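Long-range contacts in heme-binding protein A / AI-2 binding protein A (Helicobacter pylori SS1, PDB 6OFQ), which binds peptides in the periplasm, probably for delivery to an ABC importer, and is here in complex with the tetrapeptide STSA: residues A[374-379]-A[420-425]; A[96-102]-A[113-119]; A[27-33]-A[529-533]; A[251-255]-A[267-273]. All coordinates share one frame. Residue numbers count along the deposited sequence, not the author numbering.

Overall arrangement
Contacts 1 and 2 mark distant parts of this type II periplasmic binding protein: their centres lie about 45 Å apart, on opposite sides of the chain's centre. Contact 1 pairs parallel strands 373-380 and 423-429 of a mixed sheet, whereas contact 2 packs the loop that follows strand 91-96 of an antiparallel sheet on the start of helix 116-127. Contacts 3 and 4 both relate to strand 32-37: contact 3 brings the C-terminus to its approach, and contact 4 joins the start of helix 251-259 to the loop after strand 265-266, on the connection between two parallel neighbours of 32-37. Their nearest atoms are about 10 Å apart; those of contacts 1 and 4, about 12 Å.

Contact 1: residues A[374-379]-A[420-425]; sequences KTTIFT and EHEMAF
Two apolar layers sandwich a pair of parallel backbones. In one, Phe378 (chi1 m) sets CB 4.0 Å from Ala424 CB, and a CH-pi contact places His421 CB 4.0 Å from the Phe378 ring centroid, 16° off the ring normal; the imidazole leads away, with NE2 bound to Gly456 O. In the other, Ile377 and Met423 lie together: Ile377 CB is 4.0 Å from Met423 CE, and Ile377 CD1 reaches Phe425 CE2 at 3.8 Å. The strand axes of 374-379 and 423-425 approach to 4.5 Å at 19°, with CA-CA distances of 4.6 Å for Ile377-Met423 and 4.5 Å for Phe378-Ala424. Helix 386-396 packs on the Ile377 and Met423 layer and helix 409-417 on the Phe378 and Ala424 layer, as expected of beta-alpha-beta crossovers in which strand 373-380 runs between 400-407 and 423-429. Met423 is bonded to the residues flanking its bridge partner: Met423 N donates to Thr376 O (3.3 Å) and Met423 O accepts from Phe378 N (2.9 Å). Phe425 N to Phe378 O, at 3.4 Å, is weak. Outward, Glu422 (chi1 m, chi2 t) turns back over the start of strand 374-379. Its OE1 accepts from Thr375 OG1 at 2.7 Å; water 1 joins OE1 (2.7 Å) to Lys374 O (2.6 Å), and water 2 links Glu422 OE2 (2.5 Å) with Thr376 OG1 (2.7 Å).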
# COMPACT_ATOMS: atom_id res chain seq x y z
N LYS A 374 -30.02 6.83 10.04
CA LYS A 374 -29.49 5.48 9.88
C LYS A 374 -28.40 5.47 8.80
O LYS A 374 -28.51 6.14 7.78
CB LYS A 374 -30.61 4.51 9.50
CG LYS A 374 -31.66 4.47 10.60
CD LYS A 374 -32.82 3.50 10.39
CE LYS A 374 -33.53 3.46 11.75
NZ LYS A 374 -34.87 2.82 11.82
N THR A 375 -27.38 4.65 9.04
CA THR A 375 -26.28 4.47 8.09
C THR A 375 -25.64 3.10 8.22
O THR A 375 -26.14 2.29 9.04
CB THR A 375 -25.29 5.62 8.27
OG1 THR A 375 -24.36 5.62 7.18
CG2 THR A 375 -24.50 5.50 9.55
N THR A 376 -24.59 2.83 7.45
CA THR A 376 -23.98 1.53 7.39
C THR A 376 -22.48 1.77 7.45
O THR A 376 -22.00 2.81 6.97
CB THR A 376 -24.36 0.84 6.09
OG1 THR A 376 -25.77 0.55 6.13
CG2 THR A 376 -23.66 -0.47 5.91
N ILE A 377 -21.77 0.90 8.13
CA ILE A 377 -20.30 0.88 8.08
C ILE A 377 -19.89 -0.43 7.48
O ILE A 377 -20.40 -1.51 7.83
CB ILE A 377 -19.68 1.09 9.47
CG1 ILE A 377 -18.16 1.28 9.35
CG2 ILE A 377 -19.96 -0.02 10.46
CD1 ILE A 377 -17.54 1.79 10.62
N PHE A 378 -18.91 -0.41 6.59
CA PHE A 378 -18.29 -1.61 6.07
C PHE A 378 -17.06 -1.91 6.89
O PHE A 378 -16.32 -0.95 7.22
CB PHE A 378 -17.79 -1.44 4.62
CG PHE A 378 -18.83 -1.49 3.54
CD1 PHE A 378 -20.16 -1.40 3.82
CD2 PHE A 378 -18.46 -1.57 2.21
CE1 PHE A 378 -21.14 -1.48 2.84
CE2 PHE A 378 -19.43 -1.69 1.24
CZ PHE A 378 -20.76 -1.58 1.53
N THR A 379 -16.83 -3.18 7.18
CA THR A 379 -15.59 -3.63 7.80
C THR A 379 -15.19 -4.94 7.14
O THR A 379 -15.96 -5.52 6.37
CB THR A 379 -15.82 -3.80 9.31
OG1 THR A 379 -14.55 -4.08 9.93
CG2 THR A 379 -16.79 -4.91 9.65
N GLU A 420 -19.49 1.88 -2.88
CA GLU A 420 -20.71 1.29 -2.34
C GLU A 420 -20.97 1.68 -0.90
O GLU A 420 -22.12 1.67 -0.41
CB GLU A 420 -20.69 -0.24 -2.49
CG GLU A 420 -20.76 -0.64 -3.94
CD GLU A 420 -20.81 -2.12 -4.17
OE1 GLU A 420 -21.03 -2.88 -3.21
OE2 GLU A 420 -20.60 -2.54 -5.32
N HIS A 421 -19.89 1.99 -0.16
CA HIS A 421 -20.04 2.26 1.26
C HIS A 421 -20.57 3.66 1.50
O HIS A 421 -20.45 4.57 0.67
CB HIS A 421 -18.65 2.20 1.92
CG HIS A 421 -17.63 3.08 1.30
ND1 HIS A 421 -17.16 2.83 0.03
CD2 HIS A 421 -17.07 4.25 1.71
CE1 HIS A 421 -16.32 3.80 -0.31
NE2 HIS A 421 -16.23 4.64 0.69
N GLU A 422 -21.03 3.84 2.74
CA GLU A 422 -21.32 5.16 3.34
C GLU A 422 -20.14 5.50 4.23
O GLU A 422 -19.52 6.54 4.09
CB GLU A 422 -22.66 5.16 4.09
CG GLU A 422 -23.89 4.96 3.21
CD GLU A 422 -25.11 4.95 4.10
OE1 GLU A 422 -25.52 5.95 4.73
OE2 GLU A 422 -25.65 3.86 4.19
N MET A 423 -19.91 4.69 5.25
CA MET A 423 -18.68 4.71 6.06
C MET A 423 -17.92 3.39 5.87
O MET A 423 -18.52 2.31 5.66
CB MET A 423 -19.05 4.87 7.53
CG MET A 423 -19.99 6.03 7.79
SD MET A 423 -20.21 6.43 9.53
CE MET A 423 -20.65 4.86 10.16
N ALA A 424 -16.59 3.43 5.97
CA ALA A 424 -15.82 2.19 5.85
C ALA A 424 -14.46 2.43 6.52
O ALA A 424 -13.95 3.55 6.45
CB ALA A 424 -15.62 1.87 4.38
N PHE A 425 -13.91 1.41 7.13
CA PHE A 425 -12.51 1.51 7.56
C PHE A 425 -11.57 1.58 6.35
O PHE A 425 -11.82 0.92 5.34
CB PHE A 425 -12.15 0.33 8.45
CG PHE A 425 -12.80 0.34 9.80
CD1 PHE A 425 -12.40 1.17 10.80
CD2 PHE A 425 -13.90 -0.42 10.03
CE1 PHE A 425 -12.96 1.14 12.06
CE2 PHE A 425 -14.51 -0.44 11.27
CZ PHE A 425 -14.06 0.37 12.26
O HOH W 1 -28.17 6.08 5.17
O HOH W 2 -27.43 2.63 5.53

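Contact 2: residues A[96-102]-A[113-119]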
# COMPACT_ATOMS: atom_id res chain seq x y z
N LEU A 96 19.82 1.16 -18.39
CA LEU A 96 19.28 -0.09 -17.92
C LEU A 96 20.44 -1.05 -17.67
O LEU A 96 21.47 -1.07 -18.41
CB LEU A 96 18.25 -0.62 -18.87
CG LEU A 96 17.06 0.27 -19.24
CD1 LEU A 96 16.13 -0.49 -20.13
CD2 LEU A 96 16.34 0.74 -17.97
N ARG A 97 20.27 -1.87 -16.64
CA ARG A 97 21.19 -2.95 -16.31
C ARG A 97 21.18 -4.02 -17.41
O ARG A 97 20.09 -4.39 -17.88
CB ARG A 97 20.72 -3.62 -14.99
CG ARG A 97 21.77 -4.48 -14.31
CD ARG A 97 21.19 -4.94 -12.96
NE ARG A 97 21.03 -3.82 -12.03
CZ ARG A 97 21.93 -3.32 -11.21
NH1 ARG A 97 23.20 -3.74 -11.17
NH2 ARG A 97 21.62 -2.24 -10.47
N LYS A 98 22.37 -4.43 -17.83
CA LYS A 98 22.53 -5.47 -18.85
C LYS A 98 22.73 -6.81 -18.17
O LYS A 98 23.22 -6.93 -17.05
CB LYS A 98 23.74 -5.11 -19.71
CG LYS A 98 23.57 -3.80 -20.49
CD LYS A 98 24.80 -3.61 -21.38
CE LYS A 98 24.74 -2.29 -22.11
NZ LYS A 98 25.89 -2.27 -23.05
N GLY A 99 22.40 -7.83 -18.95
CA GLY A 99 22.55 -9.22 -18.54
C GLY A 99 21.65 -9.66 -17.41
O GLY A 99 21.96 -10.62 -16.70
N VAL A 100 20.48 -9.04 -17.28
CA VAL A 100 19.46 -9.47 -16.31
C VAL A 100 18.53 -10.35 -17.12
O VAL A 100 18.04 -9.99 -18.20
CB VAL A 100 18.68 -8.23 -15.85
CG1 VAL A 100 17.49 -8.65 -14.99
CG2 VAL A 100 19.60 -7.25 -15.15
N TYR A 101 18.15 -11.48 -16.53
CA TYR A 101 17.25 -12.41 -17.16
C TYR A 101 15.95 -12.55 -16.37
O TYR A 101 16.00 -12.55 -15.12
CB TYR A 101 17.92 -13.79 -17.32
CG TYR A 101 19.03 -13.69 -18.37
CD1 TYR A 101 18.70 -13.85 -19.70
CD2 TYR A 101 20.32 -13.36 -18.05
CE1 TYR A 101 19.59 -13.64 -20.73
CE2 TYR A 101 21.25 -13.13 -19.05
CZ TYR A 101 20.86 -13.27 -20.36
OH TYR A 101 21.74 -13.08 -21.41
N PHE A 102 14.85 -12.75 -17.09
CA PHE A 102 13.60 -13.11 -16.47
C PHE A 102 13.63 -14.55 -15.95
O PHE A 102 14.31 -15.41 -16.51
CB PHE A 102 12.42 -12.90 -17.40
CG PHE A 102 12.02 -11.46 -17.58
CD1 PHE A 102 11.21 -10.83 -16.67
CD2 PHE A 102 12.54 -10.76 -18.68
CE1 PHE A 102 10.86 -9.49 -16.83
CE2 PHE A 102 12.17 -9.43 -18.84
CZ PHE A 102 11.29 -8.83 -17.98
N GLU A 113 16.52 -12.06 -21.86
CA GLU A 113 17.19 -10.93 -21.23
C GLU A 113 16.25 -9.71 -21.23
O GLU A 113 15.64 -9.33 -22.21
CB GLU A 113 18.50 -10.58 -21.97
CG GLU A 113 19.34 -9.52 -21.28
CD GLU A 113 20.59 -9.08 -22.05
OE1 GLU A 113 20.70 -9.60 -23.20
OE2 GLU A 113 21.40 -8.25 -21.61
N PHE A 114 16.16 -9.08 -20.05
CA PHE A 114 15.47 -7.81 -19.83
C PHE A 114 16.10 -6.71 -20.69
O PHE A 114 17.32 -6.60 -20.81
CB PHE A 114 15.58 -7.46 -18.34
CG PHE A 114 15.37 -5.99 -18.03
CD1 PHE A 114 14.13 -5.41 -18.15
CD2 PHE A 114 16.45 -5.22 -17.67
CE1 PHE A 114 13.95 -4.05 -17.96
CE2 PHE A 114 16.27 -3.87 -17.38
CZ PHE A 114 15.03 -3.32 -17.53
N SER A 115 15.25 -5.90 -21.28
CA SER A 115 15.70 -4.78 -22.07
C SER A 115 14.62 -3.70 -22.07
O SER A 115 13.51 -3.82 -21.50
CB SER A 115 16.07 -5.28 -23.49
OG SER A 115 14.91 -5.61 -24.20
N ALA A 116 14.88 -2.65 -22.86
CA ALA A 116 14.02 -1.51 -22.89
C ALA A 116 12.59 -1.83 -23.31
O ALA A 116 11.63 -1.19 -22.87
CB ALA A 116 14.64 -0.44 -23.76
N LYS A 117 12.39 -2.82 -24.19
CA LYS A 117 11.03 -3.16 -24.59
C LYS A 117 10.13 -3.64 -23.45
O LYS A 117 8.92 -3.48 -23.53
CB LYS A 117 11.02 -4.21 -25.72
CG LYS A 117 11.39 -5.63 -25.35
CD LYS A 117 11.21 -6.52 -26.58
CE LYS A 117 11.27 -8.00 -26.23
NZ LYS A 117 11.28 -8.87 -27.44
N ASP A 118 10.74 -4.15 -22.40
CA ASP A 118 9.98 -4.64 -21.25
C ASP A 118 9.52 -3.45 -20.41
O ASP A 118 8.43 -3.46 -19.84
CB ASP A 118 10.80 -5.58 -20.39
CG ASP A 118 11.34 -6.76 -21.21
OD1 ASP A 118 10.40 -7.39 -21.74
OD2 ASP A 118 12.56 -7.02 -21.19
N VAL A 119 10.33 -2.39 -20.37
CA VAL A 119 9.91 -1.13 -19.72
C VAL A 119 8.75 -0.51 -20.48
O VAL A 119 7.76 -0.11 -19.92
CB VAL A 119 11.09 -0.18 -19.53
CG1 VAL A 119 10.66 1.06 -18.78
CG2 VAL A 119 12.26 -0.85 -18.82
O HOH W 3 19.41 -6.83 -18.93
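Phe114 projects its CB toward segment 96-102 and overlaps three apolar side chains there: Phe114 CZ lies 4.0 Å from Leu96 CD1, and Phe114 CB lies 4.0 Å from both Val100 CG1 and Phe102 CE2. Leu96 CD1 goes on to the first turn of helix 116-127, 3.9 Å from Ala116 CB and 4.1 Å from Val119 CG2. Neighbouring strands close this core, with Leu79 of 75-85 against Val100 and Phe114, and Ile164 of 163-168 against Leu96, Ala116 and Val119. The backbones meet at a single bridge, Tyr101 with Glu113 (CA-CA 4.3 Å), beside which Phe114 N donates to Val100 O at 2.8 Å. Glu113 CA also makes a CA-H...O contact with Val100 O at 3.3 Å. The aliphatic part of Glu113 lies against the Tyr101 ring, with Glu113 CB 3.5 Å from Tyr101 CE1, while Glu113 OE2 accepts from Gly99 N at 2.9 Å. Gly99 has a positive phi of 67°, so the loop bends here. Water 3 ties Arg97 O, Val100 N and Phe114 O together. Asp118 OD2 accepts from Ser115 N (2.9 Å) and sits 3.4 Å from Phe102 CE2, at the ring edge. An apolar core bordered by backbone, carboxylate and water bonds thus implies that the loop after strand 91-96 meets the chain entering helix 116-127 through both apolar packing and directed polar bonds.

Contact 3: residues A[27-33]-A[529-533]; sequences KRFGGVL and VYLEK
Lys27 and Arg28 have phi/psi of -65/-19 and -70/-28, and Lys27 O lies 3.3 Å from Lys533 CD. Water 4 connects that oxygen (2.7 Å) with Lys533 N (2.8 Å) and Leu531 O (3.3 Å). Arg28 (chi1 m, chi2 t, chi3 t) lies along the face of Tyr530, whose chi1 is p: Arg28 CG is 3.7 Å from the ring centroid (CH-pi), and Arg28 NE is 3.5 Å from Tyr530 CZ. Arg28 NH1 bonds to Tyr239 OH. Phe29 O comes 3.3 Å from Lys533 CE. Gly30 O accepts from Lys533 NZ at 2.9 Å, and water 5 bridges Gly30 O and Arg28 O (2.7 Å each) and Leu531 N (2.9 Å). At Gly31 (phi 129°) a CB would clash, 2.8 Å from Leu531 CD1. Val32 O is 3.6 Å from Leu531 CD1, and Leu33 CD2 meets Val529 CG1 at 4.2 Å. The end-to-end directions of the segments differ by 124°; strand 530-531 pairs instead with 513-514, through Tyr530 and Lys514. Since Lys533 NZ also donates to Leu531 O at 2.7 Å, it ties the C-terminus to a segment near the start of the ordered chain through neutral carbonyls, with water filling backbone gaps.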
# COMPACT_ATOMS: atom_id res chain seq x y z
N LYS A 27 27.25 -18.45 6.69
CA LYS A 27 26.36 -19.13 7.60
C LYS A 27 24.90 -18.66 7.49
O LYS A 27 24.00 -19.34 7.98
CB LYS A 27 26.84 -18.94 9.04
CG LYS A 27 28.22 -19.51 9.35
CD LYS A 27 28.35 -19.83 10.84
CE LYS A 27 29.73 -19.58 11.42
NZ LYS A 27 29.75 -20.09 12.82
N ARG A 28 24.67 -17.49 6.90
CA ARG A 28 23.32 -16.98 6.71
C ARG A 28 22.53 -17.76 5.70
O ARG A 28 21.30 -17.76 5.77
CB ARG A 28 23.34 -15.50 6.36
CG ARG A 28 23.86 -14.64 7.50
CD ARG A 28 23.83 -13.19 7.10
NE ARG A 28 24.21 -12.31 8.19
CZ ARG A 28 24.05 -10.99 8.19
NH1 ARG A 28 23.57 -10.35 7.14
NH2 ARG A 28 24.44 -10.32 9.26
N PHE A 29 23.15 -18.39 4.71
CA PHE A 29 22.42 -18.99 3.62
C PHE A 29 21.71 -20.29 3.94
O PHE A 29 22.22 -21.07 4.78
CB PHE A 29 23.36 -19.24 2.43
CG PHE A 29 23.76 -17.99 1.71
CD1 PHE A 29 24.87 -17.29 2.12
CD2 PHE A 29 23.01 -17.50 0.67
CE1 PHE A 29 25.20 -16.10 1.51
CE2 PHE A 29 23.33 -16.32 0.02
CZ PHE A 29 24.45 -15.65 0.44
N GLY A 30 20.52 -20.42 3.38
CA GLY A 30 19.79 -21.68 3.44
C GLY A 30 18.55 -21.58 4.32
O GLY A 30 18.60 -21.02 5.44
N GLY A 31 17.50 -22.21 3.83
CA GLY A 31 16.33 -22.51 4.66
C GLY A 31 15.03 -22.09 4.08
O GLY A 31 14.96 -21.47 2.99
N VAL A 32 13.97 -22.49 4.78
CA VAL A 32 12.60 -22.20 4.42
C VAL A 32 12.00 -21.26 5.46
O VAL A 32 11.99 -21.54 6.66
CB VAL A 32 11.74 -23.46 4.28
CG1 VAL A 32 10.30 -23.17 3.88
CG2 VAL A 32 12.42 -24.56 3.48
N LEU A 33 11.43 -20.16 4.97
CA LEU A 33 10.70 -19.23 5.83
C LEU A 33 9.22 -19.40 5.60
O LEU A 33 8.76 -19.40 4.45
CB LEU A 33 11.09 -17.79 5.49
CG LEU A 33 10.28 -16.70 6.20
CD1 LEU A 33 10.63 -16.62 7.66
CD2 LEU A 33 10.48 -15.32 5.58
N VAL A 529 16.31 -11.66 4.65
CA VAL A 529 15.92 -12.45 5.84
C VAL A 529 16.72 -13.75 5.87
O VAL A 529 16.93 -14.36 4.82
CB VAL A 529 14.40 -12.75 5.82
CG1 VAL A 529 13.99 -13.59 7.03
CG2 VAL A 529 13.69 -11.41 5.91
N TYR A 530 17.16 -14.17 7.05
CA TYR A 530 17.88 -15.45 7.11
C TYR A 530 17.54 -16.08 8.43
O TYR A 530 16.95 -15.48 9.35
CB TYR A 530 19.41 -15.26 6.98
CG TYR A 530 20.08 -14.44 8.05
CD1 TYR A 530 20.10 -13.04 8.01
CD2 TYR A 530 20.62 -15.02 9.17
CE1 TYR A 530 20.69 -12.29 9.00
CE2 TYR A 530 21.23 -14.27 10.14
CZ TYR A 530 21.32 -12.89 10.06
OH TYR A 530 21.97 -12.13 11.04
N LEU A 531 17.89 -17.37 8.49
CA LEU A 531 17.68 -18.14 9.71
C LEU A 531 19.00 -18.39 10.42
O LEU A 531 19.97 -18.82 9.79
CB LEU A 531 17.03 -19.47 9.33
CG LEU A 531 15.76 -19.39 8.48
CD1 LEU A 531 15.18 -20.80 8.23
CD2 LEU A 531 14.74 -18.43 9.09
N GLU A 532 19.02 -18.05 11.71
CA GLU A 532 20.27 -18.03 12.44
C GLU A 532 20.69 -19.47 12.65
O GLU A 532 19.87 -20.31 12.99
CB GLU A 532 20.10 -17.36 13.78
CG GLU A 532 21.52 -17.32 14.33
CD GLU A 532 21.63 -16.30 15.42
OE1 GLU A 532 21.02 -16.61 16.47
OE2 GLU A 532 22.29 -15.27 15.14
N LYS A 533 21.97 -19.74 12.39
CA LYS A 533 22.45 -21.11 12.64
C LYS A 533 23.79 -21.09 13.38
O LYS A 533 23.86 -21.95 14.25
CB LYS A 533 22.70 -21.91 11.36
CG LYS A 533 21.58 -21.90 10.35
CD LYS A 533 22.23 -21.93 8.98
CE LYS A 533 21.22 -21.84 7.85
NZ LYS A 533 20.34 -20.66 7.79
OXT LYS A 533 24.68 -20.27 13.06
O HOH W 4 23.13 -18.22 10.32
O HOH W 5 18.68 -18.41 5.95

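Contact 4: residues A[251-255]-A[267-273]; sequences SSTRA and TGPNLNE
Segment 251-255 is a helical turn, with Ala255 N donating to Ser251 O at 3.1 Å; the nearest CA pair across the contact is Ser251-Pro269, at 5.7 Å. Opposite it, Gly268 adopts positive phi (75/39) and residues 270-273 form a type I turn, closed by Glu273 N to Asn270 O at 2.8 Å. Arg254 (chi1 t, chi2 t, chi3 m) reaches across so that NH1 donates to Thr267 O at 2.9 Å; its second bond, from Arg254 NH1 to Gly268 O at 2.9 Å, is weak, with an angle of 118°. Arg254 NH2 is satisfied by Ile248 O. Ser252 OG (chi1 m) gives its proton to Glu273 OE2 over a short 2.5 Å. Glu273 (chi1 m, chi2 t) thereby turns its carboxylate to the helix, and its OE2 also takes a weak bond from Asn270 ND2 at 3.4 Å. Water 6 donates to Ser251 O (2.7 Å) and Glu273 OE1 (2.8 Å) while accepting from Asn270 N (2.8 Å); water 7 joins Ser251 OG (2.9 Å) to Gly268 O (2.7 Å); water 9 accepts from both Ser252 N (3.0 Å) and Asn270 ND2 (2.8 Å). Thr253 N bonds to Asn250 OD1. Thr267 makes a backbone hydrogen bond with Ala36 of strand 32-37. The chain path from strand 242-247 through helix 251-259 to strand 265-266, both strands parallel to the intervening 32-37, is a beta-alpha-beta crossover.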
# COMPACT_ATOMS: atom_id res chain seq x y z
N SER A 251 -6.54 -14.20 13.53
CA SER A 251 -5.27 -13.72 14.05
C SER A 251 -4.80 -14.44 15.30
O SER A 251 -3.60 -14.50 15.59
CB SER A 251 -5.39 -12.22 14.30
OG SER A 251 -5.51 -11.53 13.06
N SER A 252 -5.76 -14.97 16.06
CA SER A 252 -5.42 -15.81 17.22
C SER A 252 -4.86 -17.16 16.75
O SER A 252 -3.85 -17.65 17.25
CB SER A 252 -6.61 -16.06 18.17
OG SER A 252 -6.94 -14.87 18.82
N THR A 253 -5.46 -17.77 15.74
CA THR A 253 -4.97 -19.00 15.13
C THR A 253 -3.56 -18.81 14.56
O THR A 253 -2.66 -19.65 14.67
CB THR A 253 -5.91 -19.47 14.04
OG1 THR A 253 -7.23 -19.62 14.60
CG2 THR A 253 -5.50 -20.79 13.40
N ARG A 254 -3.35 -17.61 13.98
CA ARG A 254 -2.04 -17.29 13.40
C ARG A 254 -0.97 -17.20 14.49
O ARG A 254 0.11 -17.76 14.34
CB ARG A 254 -2.18 -15.98 12.57
CG ARG A 254 -1.08 -15.71 11.54
CD ARG A 254 -1.21 -14.33 10.87
NE ARG A 254 -2.59 -14.09 10.48
CZ ARG A 254 -3.36 -13.09 10.85
NH1 ARG A 254 -2.92 -12.01 11.44
NH2 ARG A 254 -4.64 -13.30 10.67
N ALA A 255 -1.25 -16.51 15.60
CA ALA A 255 -0.34 -16.50 16.72
C ALA A 255 -0.11 -17.86 17.35
O ALA A 255 1.02 -18.18 17.73
CB ALA A 255 -0.80 -15.48 17.74
N THR A 267 2.27 -11.13 10.18
CA THR A 267 1.73 -9.78 10.29
C THR A 267 0.36 -9.87 10.93
O THR A 267 -0.29 -10.95 10.97
CB THR A 267 1.68 -9.09 8.89
OG1 THR A 267 0.88 -9.89 8.01
CG2 THR A 267 3.14 -8.88 8.40
N GLY A 268 -0.06 -8.71 11.41
CA GLY A 268 -1.45 -8.56 11.85
C GLY A 268 -1.81 -9.21 13.18
O GLY A 268 -2.91 -9.77 13.28
N PRO A 269 -0.95 -9.17 14.20
CA PRO A 269 -1.32 -9.83 15.46
C PRO A 269 -2.56 -9.20 16.08
O PRO A 269 -2.77 -7.97 15.96
CB PRO A 269 -0.11 -9.61 16.36
CG PRO A 269 0.45 -8.32 15.85
CD PRO A 269 0.27 -8.37 14.36
N ASN A 270 -3.28 -9.98 16.89
CA ASN A 270 -4.18 -9.34 17.83
C ASN A 270 -3.39 -8.64 18.91
O ASN A 270 -2.52 -9.21 19.58
CB ASN A 270 -5.03 -10.38 18.52
CG ASN A 270 -6.17 -10.80 17.66
OD1 ASN A 270 -6.76 -10.01 16.89
ND2 ASN A 270 -6.47 -12.10 17.75
N LEU A 271 -3.59 -7.34 19.00
CA LEU A 271 -2.76 -6.59 19.87
C LEU A 271 -2.89 -6.86 21.39
O LEU A 271 -1.91 -6.69 22.13
CB LEU A 271 -2.89 -5.09 19.56
CG LEU A 271 -2.40 -4.81 18.13
CD1 LEU A 271 -3.06 -3.57 17.59
CD2 LEU A 271 -0.89 -4.73 18.20
N ASN A 272 -4.02 -7.44 21.76
CA ASN A 272 -4.06 -7.95 23.13
C ASN A 272 -3.37 -9.27 23.34
O ASN A 272 -3.38 -9.75 24.48
CB ASN A 272 -5.49 -7.98 23.63
CG ASN A 272 -6.33 -9.02 22.98
OD1 ASN A 272 -5.91 -9.73 22.07
ND2 ASN A 272 -7.59 -9.05 23.39
N GLU A 273 -2.69 -9.84 22.35
CA GLU A 273 -1.87 -11.04 22.55
C GLU A 273 -0.39 -10.75 22.53
O GLU A 273 0.39 -11.66 22.78
CB GLU A 273 -2.17 -12.10 21.49
CG GLU A 273 -3.62 -12.57 21.58
CD GLU A 273 -4.05 -13.53 20.50
OE1 GLU A 273 -3.19 -13.95 19.70
OE2 GLU A 273 -5.25 -13.81 20.38
O HOH W 6 -2.59 -12.64 17.28
O HOH W 7 -5.37 -8.62 13.47
O HOH W 8 -3.45 -17.20 19.99
O HOH W 9 -8.39 -13.46 16.23